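Local coordinates for protein deoxycytidylate deaminase (Cyanophage S-TIM5, PDB 4P9E) that probably catalyses the zinc-dependent hydrolytic deamination of dCMP to dUMP and binds dTTP as an allosteric inhibitor, at residues 28-33 with 69-74; 90-95 with 112-117; 17-22 with 41-46; 84-89 with 106-111; 10-15 with 33-38. All coordinates share one frame; numbering follows the deposited sequence.

Interaction 1 of 5, residues 28-33 with 69-74; sequences MKVGAI and LHAEQN. With ZN (zinc ion), chain B.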
# COMPACT_ATOMS: atom_id res chain seq x y z
N MET A 28 -7.76 32.53 12.60
CA MET A 28 -8.12 32.02 11.29
C MET A 28 -8.53 30.57 11.39
O MET A 28 -7.82 29.77 11.99
CB MET A 28 -6.92 32.11 10.37
CG MET A 28 -7.26 32.39 8.95
SD MET A 28 -5.72 32.74 8.11
CE MET A 28 -6.23 34.01 6.96
N LYS A 29 -9.68 30.24 10.81
CA LYS A 29 -10.08 28.85 10.62
C LYS A 29 -9.84 28.38 9.17
O LYS A 29 -10.37 28.95 8.22
CB LYS A 29 -11.54 28.65 11.02
CG LYS A 29 -11.85 29.06 12.44
CD LYS A 29 -13.09 28.34 12.98
CE LYS A 29 -13.54 28.94 14.30
NZ LYS A 29 -12.40 29.17 15.23
N VAL A 30 -9.02 27.34 9.02
CA VAL A 30 -8.63 26.83 7.70
C VAL A 30 -8.97 25.35 7.58
O VAL A 30 -8.81 24.57 8.53
CB VAL A 30 -7.12 27.01 7.48
CG1 VAL A 30 -6.75 26.78 6.01
CG2 VAL A 30 -6.68 28.40 7.92
N GLY A 31 -9.43 24.95 6.40
CA GLY A 31 -9.66 23.55 6.13
C GLY A 31 -8.91 23.15 4.88
O GLY A 31 -8.72 23.97 4.00
N ALA A 32 -8.47 21.91 4.82
CA ALA A 32 -7.86 21.38 3.59
C ALA A 32 -8.37 19.97 3.29
O ALA A 32 -8.79 19.25 4.19
CB ALA A 32 -6.33 21.41 3.67
N ILE A 33 -8.35 19.61 2.01
CA ILE A 33 -8.85 18.34 1.50
C ILE A 33 -7.90 17.87 0.41
O ILE A 33 -7.61 18.62 -0.51
CB ILE A 33 -10.25 18.52 0.89
CG1 ILE A 33 -11.29 18.59 1.99
CG2 ILE A 33 -10.62 17.38 0.00
CD1 ILE A 33 -11.45 17.30 2.72
N LEU A 69 -0.51 23.37 14.02
CA LEU A 69 -0.30 22.97 12.64
C LEU A 69 -1.31 23.64 11.73
O LEU A 69 -2.46 23.83 12.10
CB LEU A 69 -0.46 21.45 12.52
CG LEU A 69 0.35 20.67 13.54
CD1 LEU A 69 -0.56 19.73 14.33
CD2 LEU A 69 1.44 19.92 12.85
N HIS A 70 -0.87 24.00 10.53
CA HIS A 70 -1.77 24.50 9.52
C HIS A 70 -2.56 23.33 8.97
O HIS A 70 -2.14 22.18 9.10
CB HIS A 70 -0.99 25.19 8.41
CG HIS A 70 -0.24 26.39 8.87
ND1 HIS A 70 0.64 27.08 8.06
CD2 HIS A 70 -0.24 27.04 10.06
CE1 HIS A 70 1.16 28.09 8.73
NE2 HIS A 70 0.64 28.09 9.94
N ALA A 71 -3.71 23.62 8.38
CA ALA A 71 -4.58 22.61 7.80
C ALA A 71 -3.82 21.74 6.80
O ALA A 71 -4.03 20.53 6.71
CB ALA A 71 -5.76 23.28 7.12
N GLU A 72 -2.93 22.37 6.04
CA GLU A 72 -2.18 21.69 5.00
C GLU A 72 -1.16 20.74 5.63
O GLU A 72 -0.98 19.63 5.16
CB GLU A 72 -1.49 22.69 4.06
CG GLU A 72 -2.40 23.74 3.40
CD GLU A 72 -2.57 25.01 4.24
OE1 GLU A 72 -2.70 24.91 5.49
OE2 GLU A 72 -2.59 26.11 3.65
N GLN A 73 -0.49 21.20 6.68
CA GLN A 73 0.35 20.32 7.49
C GLN A 73 -0.37 19.07 8.05
O GLN A 73 0.17 17.96 8.00
CB GLN A 73 1.01 21.12 8.61
CG GLN A 73 2.15 21.96 8.10
CD GLN A 73 2.54 23.09 9.03
OE1 GLN A 73 2.03 23.22 10.14
NE2 GLN A 73 3.45 23.95 8.56
N ASN A 74 -1.59 19.25 8.54
CA ASN A 74 -2.40 18.11 8.98
C ASN A 74 -2.75 17.11 7.88
O ASN A 74 -2.59 15.89 8.05
CB ASN A 74 -3.65 18.59 9.69
CG ASN A 74 -3.44 18.74 11.17
OD1 ASN A 74 -2.74 17.94 11.79
ND2 ASN A 74 -4.04 19.77 11.76
ZN ZN B . 0.87 27.20 6.11
O HOH W 1 -1.32 27.77 5.19
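In the zinc-binding core of the cytidine and deoxycytidylate deaminases, the first turn of helix 71-80 rests on the sheet where Ala71 meets Val30 and Ala32. The methyl of Ala71 does most of the touching: CB lies 3.6 Å from Val30 O, 3.8 Å from Val30 CG1 and 4.0 Å from Ala32 CB. Val30 CG1 stands anti to its backbone N (chi1 -167°), which places that methyl against the helix start. No hydrogen bond spans the two segments. On the helix side the N-cap residue His70 binds the zinc ion through ND1 at 2.0 Å, and Cys98 and Cys101 supply the other protein ligands. A water 2.5 Å from the zinc donates to Glu72 OE2 over 2.6 Å. Glu72 is the predicted proton donor of the reaction. The His70 backbone is held separately, its N donating to Gln73 OE1 at 3.0 Å (163°), with the donor above the plane of that carbonyl. Apolar contact on one flank and metal chemistry on the other thus divide the helix start: the Ala71 methyl packs it against Val30 and Ala32, while His70 and Glu72 turn to the zinc and its water.

Interaction 2 of 5, residues 90-95 with 112-117; sequences ELFCTH and KVYYRN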
# COMPACT_ATOMS: atom_id res chain seq x y z
N GLU A 90 -4.55 16.61 -5.73
CA GLU A 90 -4.85 18.03 -5.68
C GLU A 90 -5.27 18.45 -4.29
O GLU A 90 -5.91 17.70 -3.57
CB GLU A 90 -5.96 18.37 -6.64
CG GLU A 90 -5.93 17.49 -7.87
CD GLU A 90 -6.62 18.13 -9.03
OE1 GLU A 90 -7.85 17.98 -9.14
OE2 GLU A 90 -5.92 18.79 -9.81
N LEU A 91 -4.92 19.67 -3.93
CA LEU A 91 -5.26 20.19 -2.63
C LEU A 91 -6.39 21.22 -2.74
O LEU A 91 -6.24 22.21 -3.44
CB LEU A 91 -4.03 20.86 -2.07
CG LEU A 91 -4.16 21.39 -0.65
CD1 LEU A 91 -4.51 20.23 0.28
CD2 LEU A 91 -2.86 22.04 -0.27
N PHE A 92 -7.52 20.99 -2.07
CA PHE A 92 -8.51 22.05 -1.89
C PHE A 92 -8.36 22.66 -0.52
O PHE A 92 -8.57 22.00 0.49
CB PHE A 92 -9.94 21.55 -2.04
CG PHE A 92 -10.28 21.13 -3.43
CD1 PHE A 92 -11.04 21.95 -4.23
CD2 PHE A 92 -9.84 19.92 -3.93
CE1 PHE A 92 -11.36 21.56 -5.52
CE2 PHE A 92 -10.16 19.54 -5.21
CZ PHE A 92 -10.91 20.36 -6.00
N CYS A 93 -8.00 23.93 -0.46
CA CYS A 93 -7.89 24.58 0.81
C CYS A 93 -8.83 25.81 0.88
O CYS A 93 -9.12 26.42 -0.15
CB CYS A 93 -6.43 24.94 1.07
SG CYS A 93 -6.06 25.30 2.82
N THR A 94 -9.33 26.14 2.06
CA THR A 94 -10.08 27.38 2.22
C THR A 94 -9.19 28.60 1.99
O THR A 94 -9.65 29.63 1.53
CB THR A 94 -10.74 27.51 3.61
OG1 THR A 94 -9.76 27.33 4.63
CG2 THR A 94 -11.85 26.50 3.78
N HIS A 95 -7.91 28.47 2.32
CA HIS A 95 -7.00 29.59 2.17
C HIS A 95 -5.80 29.28 1.31
O HIS A 95 -5.35 28.15 1.26
CB HIS A 95 -6.54 30.08 3.53
CG HIS A 95 -7.64 30.68 4.35
ND1 HIS A 95 -8.63 29.91 4.92
CD2 HIS A 95 -7.91 31.96 4.67
CE1 HIS A 95 -9.46 30.70 5.57
NE2 HIS A 95 -9.05 31.94 5.44
N LYS A 112 -1.96 20.44 -8.21
CA LYS A 112 -2.60 21.74 -8.22
C LYS A 112 -3.24 22.06 -6.86
O LYS A 112 -3.71 21.17 -6.17
CB LYS A 112 -3.64 21.77 -9.34
CG LYS A 112 -4.54 22.99 -9.34
CD LYS A 112 -5.60 22.83 -10.38
CE LYS A 112 -6.29 24.14 -10.72
NZ LYS A 112 -7.38 23.85 -11.67
N VAL A 113 -3.23 23.33 -6.50
CA VAL A 113 -3.95 23.82 -5.33
C VAL A 113 -5.14 24.74 -5.70
O VAL A 113 -4.97 25.72 -6.43
CB VAL A 113 -2.99 24.57 -4.36
CG1 VAL A 113 -3.76 25.13 -3.16
CG2 VAL A 113 -1.85 23.67 -3.89
N TYR A 114 -6.33 24.41 -5.22
CA TYR A 114 -7.50 25.28 -5.29
C TYR A 114 -7.71 25.97 -3.94
O TYR A 114 -7.75 25.30 -2.90
CB TYR A 114 -8.77 24.46 -5.60
CG TYR A 114 -8.79 23.71 -6.90
CD1 TYR A 114 -9.46 24.21 -8.00
CD2 TYR A 114 -8.17 22.46 -7.03
CE1 TYR A 114 -9.49 23.51 -9.21
CE2 TYR A 114 -8.20 21.75 -8.23
CZ TYR A 114 -8.86 22.28 -9.31
OH TYR A 114 -8.89 21.59 -10.50
N TYR A 115 -7.83 27.29 -3.93
CA TYR A 115 -8.17 28.02 -2.70
C TYR A 115 -9.37 28.95 -2.85
O TYR A 115 -9.68 29.42 -3.95
CB TYR A 115 -6.99 28.80 -2.16
CG TYR A 115 -6.59 29.97 -3.02
CD1 TYR A 115 -7.08 31.25 -2.75
CD2 TYR A 115 -5.73 29.82 -4.10
CE1 TYR A 115 -6.71 32.33 -3.52
CE2 TYR A 115 -5.37 30.89 -4.88
CZ TYR A 115 -5.86 32.15 -4.59
OH TYR A 115 -5.51 33.24 -5.36
N ARG A 116 -10.12 29.12 -1.77
CA ARG A 116 -11.21 30.09 -1.77
C ARG A 116 -10.79 31.50 -1.38
O ARG A 116 -11.26 32.46 -1.96
CB ARG A 116 -12.35 29.63 -0.87
CG ARG A 116 -13.60 30.46 -1.02
CD ARG A 116 -14.83 29.59 -1.08
NE ARG A 116 -15.22 29.26 -2.44
CZ ARG A 116 -16.12 28.35 -2.76
NH1 ARG A 116 -16.73 27.67 -1.80
NH2 ARG A 116 -16.41 28.11 -4.02
N ASN A 117 -9.93 31.61 -0.38
CA ASN A 117 -9.56 32.91 0.18
C ASN A 117 -8.09 33.23 0.09
O ASN A 117 -7.25 32.43 0.49
CB ASN A 117 -9.98 32.98 1.65
CG ASN A 117 -11.47 32.92 1.82
OD1 ASN A 117 -12.01 31.91 2.25
ND2 ASN A 117 -12.14 34.00 1.48
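Phe92 and Tyr114 lie side by side on one face of the sheet and form an offset stack, with centroids 4.4 Å apart and planes only 3° from parallel. In both, CG is anti to the carbonyl carbon (chi1 -69° and -61°), which sends the two rings off the same way. Phe92 CZ and CE1 sit over the rim of the tyrosine ring near CD2. The opposite face of Tyr114 carries the aliphatic end of Lys112, whose CE lies 3.4 Å above the ring plane, while Lys112 NZ forms a salt bridge with Glu136. Glu90 OE1 comes to the edge of the Tyr114 ring, 3.9 Å from CE2, with its carboxylate plane nearly perpendicular to the ring. Past the corner in each chain, Asn117 CB sits over one face of the His95 imidazole in a CH-pi contact, 4.1 Å from its centroid. Thr94 OG1 lies in the plane of the imidazole, at its edge, hydrogen-bonded to ND1.

Backbone bonding is that of parallel strands, and it belongs to a beta-alpha-beta unit in which helix 99-107 connects strand 90-93 to strand 112-115. Leu91 N donates to Lys112 O at 3.0 Å, Tyr114 N to Leu91 O at 2.8 Å, and Cys93 N to Tyr114 O at 2.8 Å. At the corners, Asn117 N donates to Thr94 O at 2.8 Å, whereas the bonds from Arg116 N to Cys93 O and Thr94 O are weak.

On the face of Leu91, Val113, Cys93 and Tyr115, the aliphatic pair is Leu91 CB with Val113 CG2; Leu91 also packs on Ala32 and Val34.

Interaction 3 of 5, residues 17-22 with 41-46; sequences ELFSQV and LAHGWN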
# COMPACT_ATOMS: atom_id res chain seq x y z
N GLU A 17 -14.37 23.68 3.71
CA GLU A 17 -15.05 24.65 4.55
C GLU A 17 -15.73 24.03 5.77
O GLU A 17 -15.69 24.61 6.85
CB GLU A 17 -16.08 25.43 3.76
CG GLU A 17 -15.50 26.57 2.97
CD GLU A 17 -16.52 27.19 2.03
OE1 GLU A 17 -16.09 27.79 1.02
OE2 GLU A 17 -17.74 27.08 2.28
N LEU A 18 -16.38 22.89 5.57
CA LEU A 18 -16.96 22.13 6.68
C LEU A 18 -15.91 21.86 7.74
O LEU A 18 -16.18 21.93 8.94
CB LEU A 18 -17.46 20.78 6.19
CG LEU A 18 -18.94 20.48 6.32
CD1 LEU A 18 -19.75 21.67 5.86
CD2 LEU A 18 -19.25 19.27 5.47
N PHE A 19 -14.70 21.54 7.30
CA PHE A 19 -13.66 21.20 8.25
C PHE A 19 -12.91 22.38 8.83
O PHE A 19 -12.36 22.27 9.91
CB PHE A 19 -12.71 20.15 7.67
CG PHE A 19 -13.31 18.78 7.65
CD1 PHE A 19 -13.39 18.04 8.82
CD2 PHE A 19 -13.83 18.25 6.49
CE1 PHE A 19 -13.97 16.78 8.82
CE2 PHE A 19 -14.40 16.99 6.48
CZ PHE A 19 -14.48 16.25 7.64
N SER A 20 -12.91 23.51 8.14
CA SER A 20 -12.31 24.71 8.72
C SER A 20 -13.03 25.08 10.01
O SER A 20 -12.42 25.59 10.94
CB SER A 20 -12.32 25.89 7.74
OG SER A 20 -13.63 26.29 7.42
N GLN A 21 -14.32 24.78 10.07
CA GLN A 21 -15.14 25.21 11.20
C GLN A 21 -15.01 24.31 12.42
O GLN A 21 -15.55 24.61 13.48
CB GLN A 21 -16.60 25.33 10.77
CG GLN A 21 -16.80 26.31 9.65
CD GLN A 21 -16.60 27.75 10.09
OE1 GLN A 21 -17.41 28.29 10.85
NE2 GLN A 21 -15.52 28.39 9.62
N VAL A 22 -14.29 23.20 12.27
CA VAL A 22 -14.00 22.30 13.37
C VAL A 22 -12.84 22.85 14.19
O VAL A 22 -12.71 22.58 15.38
CB VAL A 22 -13.64 20.90 12.83
CG1 VAL A 22 -13.07 20.01 13.92
CG2 VAL A 22 -14.86 20.25 12.18
N LEU A 41 -8.71 11.73 0.05
CA LEU A 41 -7.77 10.85 0.72
C LEU A 41 -7.39 11.35 2.10
O LEU A 41 -6.94 10.58 2.93
CB LEU A 41 -6.51 10.68 -0.12
CG LEU A 41 -6.72 10.17 -1.53
CD1 LEU A 41 -5.38 10.14 -2.21
CD2 LEU A 41 -7.44 8.81 -1.56
N ALA A 42 -7.56 12.63 2.34
CA ALA A 42 -7.16 13.23 3.61
C ALA A 42 -7.88 14.55 3.81
O ALA A 42 -8.25 15.22 2.85
CB ALA A 42 -5.64 13.45 3.65
N HIS A 43 -8.06 14.92 5.07
CA HIS A 43 -8.61 16.22 5.40
C HIS A 43 -7.80 16.77 6.57
O HIS A 43 -7.02 16.05 7.18
CB HIS A 43 -10.09 16.11 5.74
CG HIS A 43 -10.39 15.17 6.86
ND1 HIS A 43 -10.70 15.61 8.13
CD2 HIS A 43 -10.40 13.82 6.91
CE1 HIS A 43 -10.90 14.56 8.91
NE2 HIS A 43 -10.72 13.47 8.19
N GLY A 44 -7.98 18.04 6.86
CA GLY A 44 -7.14 18.68 7.83
C GLY A 44 -7.65 20.07 8.15
O GLY A 44 -8.29 20.72 7.34
N TRP A 45 -7.35 20.50 9.36
CA TRP A 45 -7.71 21.83 9.75
C TRP A 45 -6.64 22.39 10.65
O TRP A 45 -5.68 21.72 11.01
CB TRP A 45 -9.09 21.85 10.40
CG TRP A 45 -9.21 20.99 11.63
CD1 TRP A 45 -8.85 21.34 12.91
CD2 TRP A 45 -9.74 19.66 11.71
NE1 TRP A 45 -9.11 20.31 13.76
CE2 TRP A 45 -9.65 19.27 13.07
CE3 TRP A 45 -10.26 18.76 10.78
CZ2 TRP A 45 -10.07 18.01 13.51
CZ3 TRP A 45 -10.68 17.50 11.22
CH2 TRP A 45 -10.58 17.14 12.57
N ASN A 46 -6.72 23.67 10.99
CA ASN A 46 -5.63 24.24 11.76
C ASN A 46 -5.83 24.11 13.26
O ASN A 46 -6.93 24.24 13.77
CB ASN A 46 -5.32 25.68 11.33
CG ASN A 46 -6.46 26.62 11.60
OD1 ASN A 46 -7.59 26.20 11.82
ND2 ASN A 46 -6.16 27.91 11.61
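Aromatic contacts dominate where Phe19, on helix 6-20, meets His43 and Trp45. The imidazole of His43 comes over one face of the phenyl ring, with ND1 3.5 Å from Phe19 CE1 and displaced toward the rim. The two planes are 35° apart and the centroids 4.4 Å, so the pair is oblique. Trp45 relates to Phe19 differently: the phenyl and the six-membered indole ring are nearly parallel but meet rim to rim, closest at Phe19 CD1 and Trp45 CZ3, 3.7 Å apart.

A CH-pi contact comes from Val22, three residues on. Its CG1 lies over a face of the indole, 3.8 Å from the centroid of the six-membered ring and 20° off the normal.

Phe19 O also touches Trp45 CB, at 3.3 Å. Trp45 CG lies between the backbone N and the carbonyl carbon (chi1 59°), the torsion that starts the indole off toward Phe19, and His43 adopts the same setting. The third subunit, another copy of the protein, adds to this region by packing Gly38 on His43 and Ile8 on Trp45.

Phe19, His43 and Trp45 together make an aromatic cluster between helix 6-20 and strand 39-45, and it contributes to the nucleotide sites: His43 and Trp45 both bind dCMP and dTTP in structures of this protein, though neither ligand occupies this chain.

Interaction 4 of 5, residues 84-89 with 106-111; sequences ESIDGS and AQAGVK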
# COMPACT_ATOMS: atom_id res chain seq x y z
N GLU A 84 -1.51 5.56 0.65
CA GLU A 84 -1.79 6.10 -0.66
C GLU A 84 -0.89 7.31 -0.86
O GLU A 84 -0.75 8.14 0.02
CB GLU A 84 -3.28 6.47 -0.70
CG GLU A 84 -3.79 6.95 -2.02
CD GLU A 84 -3.75 5.88 -3.09
OE1 GLU A 84 -4.52 4.90 -2.97
OE2 GLU A 84 -2.96 6.03 -4.05
N SER A 85 -0.26 7.40 -2.02
CA SER A 85 0.68 8.48 -2.29
C SER A 85 0.01 9.85 -2.46
O SER A 85 -1.11 9.94 -2.96
CB SER A 85 1.53 8.18 -3.52
OG SER A 85 2.37 9.27 -3.81
N ILE A 86 0.70 10.91 -2.05
CA ILE A 86 0.17 12.25 -2.20
C ILE A 86 0.52 12.81 -3.59
O ILE A 86 -0.09 13.78 -4.06
CB ILE A 86 0.68 13.19 -1.07
CG1 ILE A 86 -0.18 14.45 -1.00
CG2 ILE A 86 2.15 13.52 -1.24
CD1 ILE A 86 0.25 15.42 0.05
N ASP A 87 1.49 12.17 -4.24
CA ASP A 87 1.95 12.58 -5.56
C ASP A 87 0.84 12.52 -6.60
O ASP A 87 0.16 11.50 -6.73
CB ASP A 87 3.09 11.66 -5.99
CG ASP A 87 4.02 12.29 -7.01
OD1 ASP A 87 3.82 13.46 -7.37
OD2 ASP A 87 4.96 11.60 -7.46
N GLY A 88 0.63 13.61 -7.33
CA GLY A 88 -0.38 13.68 -8.36
C GLY A 88 -1.77 14.04 -7.87
O GLY A 88 -2.71 14.15 -8.64
N SER A 89 -1.90 14.25 -6.57
CA SER A 89 -3.17 14.66 -6.00
C SER A 89 -3.38 16.15 -6.16
O SER A 89 -2.49 16.87 -6.63
CB SER A 89 -3.22 14.31 -4.52
OG SER A 89 -2.33 15.15 -3.81
N ALA A 106 4.78 21.51 -2.84
CA ALA A 106 5.48 21.35 -4.12
C ALA A 106 6.37 20.12 -4.13
O ALA A 106 6.40 19.36 -5.11
CB ALA A 106 6.31 22.57 -4.42
N GLN A 107 7.10 19.92 -3.04
CA GLN A 107 7.97 18.78 -2.91
C GLN A 107 7.17 17.47 -2.83
O GLN A 107 7.68 16.39 -3.15
CB GLN A 107 8.85 18.96 -1.68
CG GLN A 107 10.09 18.09 -1.67
CD GLN A 107 11.15 18.54 -2.66
OE1 GLN A 107 10.97 18.45 -3.87
NE2 GLN A 107 12.27 19.02 -2.14
N ALA A 108 5.90 17.56 -2.43
CA ALA A 108 5.05 16.39 -2.29
C ALA A 108 4.48 15.90 -3.61
O ALA A 108 3.87 14.83 -3.68
CB ALA A 108 3.92 16.68 -1.31
N GLY A 109 4.67 16.68 -4.66
CA GLY A 109 4.15 16.35 -5.97
C GLY A 109 2.67 16.67 -6.10
O GLY A 109 1.98 16.07 -6.92
N VAL A 110 2.19 17.57 -5.26
CA VAL A 110 0.82 18.05 -5.39
C VAL A 110 0.70 18.75 -6.75
O VAL A 110 1.48 19.62 -7.07
CB VAL A 110 0.43 18.96 -4.23
CG1 VAL A 110 -0.86 19.71 -4.51
CG2 VAL A 110 0.29 18.14 -2.97
N LYS A 111 -0.26 18.30 -7.54
CA LYS A 111 -0.40 18.73 -8.92
C LYS A 111 -0.92 20.17 -8.98
O LYS A 111 -0.38 21.02 -9.69
CB LYS A 111 -1.36 17.77 -9.62
CG LYS A 111 -1.66 18.10 -11.06
CD LYS A 111 -2.46 16.98 -11.70
CE LYS A 111 -3.74 16.68 -10.92
NZ LYS A 111 -4.46 15.45 -11.41
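Gly88, in the type II turn from Ile86 to Ser89, faces Gly109, which closes helix 99-107 in a Schellman motif; both have positive phi, 85° and 79°, angles that favour glycine. At Gly109 the place a CB would take is filled by Asp87 OD1, 3.2 Å from Gly109 CA. Two backbone hydrogen bonds join the segments. Gly88 N donates to Gly109 O at 2.8 Å and nearly straight (170°), approaching from above the carbonyl plane, and Lys111 N donates to Ser89 O at 2.8 Å.

Among the side chains Ile86 carries the apolar part. Its CG2 branch meets Ala108 CB at 3.6 Å, and CD1, at the end of an extended chain, reaches Val110 CG2 at 4.1 Å. Ile86 also packs on Leu76 and Met79 of helix 71-80 and on Lys81 of the second subunit. Lys111 lays its CB beside Ser89 O and bends at its third torsion, which carries CE to the neighbourhood of Gly88 O; its ammonium has a long, weak ion pair with Glu90.

Polar side chains brace the turn from within. Ser89 OG donates to Ile86 O at 2.6 Å, in the carbonyl plane and on a lone pair, while Ser89 N donates to the same oxygen at 3.1 Å. Ser85 OG accepts from Asp87 N at 3.1 Å, an ST turn.

The two Ser89 donors thus hold the turn's own shape, the bonds on either side of Val110 join it to the helix end, and Ile86 adds apolar contact with Ala108 and Val110 just before strands 90-93 and 112-115 begin.

Interaction 5 of 5, residues 10-15 with 33-38; sequences EAYMKT and IVVKNG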
# COMPACT_ATOMS: atom_id res chain seq x y z
N GLU A 10 -16.78 22.31 -6.51
CA GLU A 10 -17.39 23.09 -5.45
C GLU A 10 -17.69 22.26 -4.21
O GLU A 10 -17.54 22.75 -3.09
CB GLU A 10 -18.67 23.77 -5.97
CG GLU A 10 -19.41 24.64 -4.96
CD GLU A 10 -18.65 25.91 -4.55
OE1 GLU A 10 -17.82 26.41 -5.34
OE2 GLU A 10 -18.91 26.40 -3.41
N ALA A 11 -18.12 21.02 -4.40
CA ALA A 11 -18.38 20.13 -3.26
C ALA A 11 -17.11 19.88 -2.45
O ALA A 11 -17.16 19.79 -1.22
CB ALA A 11 -18.99 18.82 -3.72
N TYR A 12 -15.98 19.80 -3.14
CA TYR A 12 -14.68 19.68 -2.48
C TYR A 12 -14.37 20.91 -1.63
O TYR A 12 -14.01 20.79 -0.47
CB TYR A 12 -13.57 19.46 -3.50
CG TYR A 12 -13.62 18.09 -4.13
CD1 TYR A 12 -13.96 16.98 -3.38
CD2 TYR A 12 -13.34 17.91 -5.48
CE1 TYR A 12 -14.01 15.73 -3.94
CE2 TYR A 12 -13.38 16.65 -6.06
CZ TYR A 12 -13.72 15.57 -5.29
OH TYR A 12 -13.77 14.31 -5.85
N MET A 13 -14.53 22.09 -2.22
CA MET A 13 -14.25 23.32 -1.49
C MET A 13 -15.18 23.46 -0.30
O MET A 13 -14.76 23.87 0.77
CB MET A 13 -14.35 24.55 -2.38
CG MET A 13 -13.79 25.80 -1.74
SD MET A 13 -12.09 25.61 -1.15
CE MET A 13 -11.11 25.89 -2.62
N LYS A 14 -16.44 23.10 -0.47
CA LYS A 14 -17.35 23.21 0.66
C LYS A 14 -17.03 22.23 1.78
O LYS A 14 -17.40 22.45 2.93
CB LYS A 14 -18.80 23.05 0.20
CG LYS A 14 -19.38 24.33 -0.35
CD LYS A 14 -20.89 24.22 -0.47
CE LYS A 14 -21.43 25.06 -1.63
NZ LYS A 14 -22.78 24.58 -2.08
N THR A 15 -16.33 21.15 1.45
CA THR A 15 -15.96 20.15 2.43
C THR A 15 -14.80 20.69 3.23
O THR A 15 -14.79 20.63 4.46
CB THR A 15 -15.58 18.83 1.75
OG1 THR A 15 -16.71 18.31 1.03
CG2 THR A 15 -15.12 17.79 2.79
N ILE A 33 -8.35 19.61 2.01
CA ILE A 33 -8.85 18.34 1.50
C ILE A 33 -7.90 17.87 0.41
O ILE A 33 -7.61 18.62 -0.51
CB ILE A 33 -10.25 18.52 0.89
CG1 ILE A 33 -11.29 18.59 1.99
CG2 ILE A 33 -10.62 17.38 0.00
CD1 ILE A 33 -11.45 17.30 2.72
N VAL A 34 -7.40 16.63 0.51
CA VAL A 34 -6.63 16.04 -0.58
C VAL A 34 -7.51 15.18 -1.47
O VAL A 34 -8.27 14.34 -1.00
CB VAL A 34 -5.38 15.27 -0.07
CG1 VAL A 34 -4.71 14.53 -1.22
CG2 VAL A 34 -4.38 16.25 0.55
N VAL A 35 -7.44 15.42 -2.78
CA VAL A 35 -8.22 14.64 -3.73
C VAL A 35 -7.32 14.03 -4.79
O VAL A 35 -6.43 14.68 -5.31
CB VAL A 35 -9.33 15.48 -4.39
CG1 VAL A 35 -10.14 14.62 -5.34
CG2 VAL A 35 -10.22 16.10 -3.32
N LYS A 36 -7.55 12.76 -5.09
CA LYS A 36 -6.81 12.08 -6.14
C LYS A 36 -7.67 10.99 -6.75
O LYS A 36 -8.38 10.27 -6.03
CB LYS A 36 -5.52 11.51 -5.57
CG LYS A 36 -4.59 10.91 -6.56
CD LYS A 36 -3.33 10.49 -5.85
CE LYS A 36 -2.42 9.66 -6.73
NZ LYS A 36 -1.35 8.99 -5.92
N ASN A 37 -7.63 10.88 -8.07
CA ASN A 37 -8.40 9.86 -8.80
C ASN A 37 -9.87 9.77 -8.39
O ASN A 37 -10.41 8.68 -8.26
CB ASN A 37 -7.75 8.49 -8.64
CG ASN A 37 -6.28 8.50 -8.99
OD1 ASN A 37 -5.82 9.32 -9.79
ND2 ASN A 37 -5.52 7.59 -8.39
N GLY A 38 -10.50 10.91 -8.19
CA GLY A 38 -11.91 10.95 -7.85
C GLY A 38 -12.23 10.59 -6.41
O GLY A 38 -13.36 10.27 -6.08
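Tyr12 and Val35 supply most of this contact between helix 6-20 and strand 31-36, and the tyrosine can be traced outward atom by atom. Its CB is directed at the strand, and CG stands anti to the carbonyl carbon (chi1 -70°), starting the ring over the sheet. CG is 4.0 Å from Val35 CG2, and CD1 and CE1 remain under the same methyl as the ring passes. That methyl sits over the centre of the face, 3.8 Å from the centroid and only 9° off the normal, a well-centred CH-pi contact. Farther out the other branch takes over: CE2 and CZ meet Val35 CG1, with CZ at 3.7 Å. At the tip, OH has Val35 CG1 at 3.7 Å and Gly38 C at 4.1 Å, so the phenol ends beside the turn that follows the strand. The two side chains cross at about a right angle.

One turn along the helix, Thr15 and Ile33 repeat that perpendicular crossing on a smaller scale, with Thr15 CG2 against Ile33 CD1 at 3.7 Å. The hydroxyl of Thr15 is turned back to its own helix, where OG1 donates to Ala11 O at 2.7 Å; the methyl is what faces the strand.

The segment axes approach to 9.2 Å and run roughly antiparallel, at 152°. Tyr12 also meets the ring of Phe92 on strand 90-93 and touches Ile40 on strand 39-45, bridging three neighbouring strands from the helix side, while Leu18 of the third subunit packs on Thr15.

How the interactions relate
Four of the five contacts involve one sheet. Interactions 3 and 5 both use helix 6-20, and interaction 1 sets helix 71-80 on the other face; Ile33, shared by interactions 1 and 5, points to the former helix. Interactions 1 and 3 have centres about 6 Å apart and are tied by Asn74 ND2 to Trp45 O at 2.7 Å, linking the zinc site to residues that bind dCMP. Strand pairing joins interaction 2 to interaction 1 through Phe92 N and Ile33 O, 2.8 Å apart, and Arg116 reaches Glu10 of interaction 5 and Glu17 of interaction 3 by salt bridges. Interaction 4, at the start of strands 90-93 and 112-115, lies about 17 Å from interaction 1, centre to centre.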